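Local atomic coordinates of LPP20 lipofamily protein (Helicobacter pylori R046Wa, PDB entry 4KZS), a protein that is a secreted protein of unknown function, possibly linked to the outer membrane and the Tol-Pal system. Residues 198-203 against 255-260. Numbering follows the deposited sequence.
Sequences SAYARV and NKNFAI
Arg202 lays its guanidinium flat on one face of the Phe258 ring. The two planes are 11° apart and their centres lie 3.7 Å from each other. The cation sits off-centre over the ring. The methylene before it is better centred, with Arg202 CD 3.6 Å from the ring centroid in a CH-pi contact. Arg202 CG reaches the same ring at Phe258 CD2, 3.7 Å away. CG, CD and the guanidinium thus all lie along one face of the ring. The bend of the arginine chain at chi3 turns the guanidinium along that face. Phe258 has CG anti to its backbone N (chi1 -178°), which carries the ring out from the helix toward 198-203. Arg202 is exposed and Phe258 partly exposed, and this stack forms the outer, solvent side of the contact.

Val203 closes in at the ring edge, in its plane, with Val203 CG2 3.6 Å from Phe258 CE2. Val203 also packs on Leu134 and on Arg262 of helix 252-262. The contact joins the end of helix 190-200, and the turn after it, to helix 252-262. Both belong to the C-terminal LPP20 family region. That family is placed in the TolB N-terminal clan, which is consistent with a Tol-Pal link but does not prove one. A backbone hydrogen bond runs from Arg202 N to Ala199 O (3.0 Å).

The inner side is formed by Asn257 and Tyr200, both buried. Asn257 ND2 comes obliquely to the tyrosine ring, 3.5 Å from Tyr200 CE2, and the amide and ring planes are 77° apart. No hydrogen bond crosses between the segments. Ala199, also buried, packs on Lys254 of helix 252-262.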
loop_
_atom_site.group_PDB
_atom_site.type_symbol
_atom_site.label_atom_id
_atom_site.label_comp_id
_atom_site.label_asym_id
_atom_site.label_seq_id
_atom_site.Cartn_x
_atom_site.Cartn_y
_atom_site.Cartn_z
ATOM N N SER A 198 21.352 -4.193 11.456
ATOM C CA SER A 198 20.371 -3.649 12.335
ATOM C C SER A 198 19.381 -2.740 11.634
ATOM O O SER A 198 18.213 -2.705 12.002
ATOM C CB SER A 198 21.102 -2.855 13.420
ATOM O OG SER A 198 20.238 -2.004 14.149
ATOM N N ALA A 199 19.846 -1.951 10.671
ATOM C CA ALA A 199 18.966 -1.020 9.974
ATOM C C ALA A 199 18.227 -1.785 8.857
ATOM O O ALA A 199 17.012 -1.716 8.702
ATOM C CB ALA A 199 19.781 0.139 9.424
ATOM N N TYR A 200 18.994 -2.541 8.098
ATOM C CA TYR A 200 18.467 -3.486 7.158
ATOM C C TYR A 200 17.330 -4.261 7.795
ATOM O O TYR A 200 16.445 -4.711 7.100
ATOM C CB TYR A 200 19.572 -4.467 6.784
ATOM C CG TYR A 200 20.305 -4.209 5.477
ATOM C CD1 TYR A 200 20.029 -5.002 4.359
ATOM C CD2 TYR A 200 21.300 -3.222 5.360
ATOM C CE1 TYR A 200 20.689 -4.822 3.156
ATOM C CE2 TYR A 200 21.959 -3.024 4.147
ATOM C CZ TYR A 200 21.650 -3.844 3.053
ATOM O OH TYR A 200 22.269 -3.718 1.826
ATOM N N ALA A 201 17.347 -4.422 9.119
ATOM C CA ALA A 201 16.415 -5.317 9.823
ATOM C C ALA A 201 15.049 -4.690 10.098
ATOM O O ALA A 201 14.052 -5.411 10.329
ATOM C CB ALA A 201 17.026 -5.782 11.130
ATOM N N ARG A 202 14.992 -3.355 10.108
ATOM C CA ARG A 202 13.705 -2.683 10.342
ATOM C C ARG A 202 12.821 -2.715 9.074
ATOM O O ARG A 202 11.722 -2.148 9.032
ATOM C CB ARG A 202 13.866 -1.288 10.986
ATOM C CG ARG A 202 14.711 -0.315 10.214
ATOM C CD ARG A 202 14.860 1.028 10.938
ATOM N NE ARG A 202 13.589 1.627 11.383
ATOM C CZ ARG A 202 13.467 2.792 12.037
ATOM N NH1 ARG A 202 14.528 3.537 12.336
ATOM N NH2 ARG A 202 12.264 3.228 12.392
ATOM N N VAL A 203 13.303 -3.456 8.081
ATOM C CA VAL A 203 12.697 -3.542 6.782
ATOM C C VAL A 203 12.906 -4.951 6.246
ATOM O O VAL A 203 12.181 -5.394 5.387
ATOM C CB VAL A 203 13.386 -2.522 5.848
ATOM C CG1 VAL A 203 13.532 -3.030 4.406
ATOM C CG2 VAL A 203 12.706 -1.162 5.942
ATOM N N ASN A 255 21.127 5.443 10.144
ATOM C CA ASN A 255 20.041 6.421 10.209
ATOM C C ASN A 255 19.640 6.939 8.817
ATOM O O ASN A 255 18.497 7.337 8.578
ATOM C CB ASN A 255 20.474 7.602 11.103
ATOM C CG ASN A 255 21.420 7.190 12.247
ATOM O OD1 ASN A 255 22.110 8.036 12.830
ATOM N ND2 ASN A 255 21.454 5.898 12.569
ATOM N N LYS A 256 20.600 6.926 7.902
ATOM C CA LYS A 256 20.386 7.393 6.561
ATOM C C LYS A 256 20.060 6.211 5.664
ATOM O O LYS A 256 19.317 6.360 4.696
ATOM C CB LYS A 256 21.626 8.143 6.042
ATOM C CG LYS A 256 21.500 8.654 4.605
ATOM C CD LYS A 256 22.784 8.493 3.790
ATOM C CE LYS A 256 23.216 7.045 3.547
ATOM N NZ LYS A 256 22.280 6.224 2.738
ATOM N N ASN A 257 20.616 5.043 5.967
ATOM C CA ASN A 257 20.321 3.860 5.141
ATOM C C ASN A 257 18.833 3.477 5.155
ATOM O O ASN A 257 18.261 3.112 4.127
ATOM C CB ASN A 257 21.158 2.637 5.520
ATOM C CG ASN A 257 20.978 1.504 4.530
ATOM O OD1 ASN A 257 20.286 1.657 3.525
ATOM N ND2 ASN A 257 21.583 0.361 4.807
ATOM N N PHE A 258 18.217 3.558 6.329
ATOM C CA PHE A 258 16.799 3.277 6.440
ATOM C C PHE A 258 16.112 4.125 5.377
ATOM O O PHE A 258 15.681 3.590 4.316
ATOM C CB PHE A 258 16.293 3.599 7.852
ATOM C CG PHE A 258 14.828 3.287 8.081
ATOM C CD1 PHE A 258 14.049 4.112 8.911
ATOM C CD2 PHE A 258 14.216 2.180 7.489
ATOM C CE1 PHE A 258 12.699 3.846 9.139
ATOM C CE2 PHE A 258 12.865 1.915 7.718
ATOM C CZ PHE A 258 12.110 2.742 8.552
ATOM N N ALA A 259 16.093 5.441 5.647
ATOM C CA ALA A 259 15.441 6.458 4.801
ATOM C C ALA A 259 15.667 6.211 3.296
ATOM O O ALA A 259 14.746 6.381 2.497
ATOM C CB ALA A 259 15.857 7.873 5.219
ATOM N N ILE A 260 16.872 5.771 2.933
ATOM C CA ILE A 260 17.138 5.306 1.587
ATOM C C ILE A 260 16.222 4.135 1.215
ATOM O O ILE A 260 15.417 4.259 0.305
ATOM C CB ILE A 260 18.639 4.938 1.397
ATOM C CG1 ILE A 260 19.517 6.219 1.328
ATOM C CG2 ILE A 260 18.850 3.949 0.222
ATOM C CD1 ILE A 260 19.459 7.080 0.052
#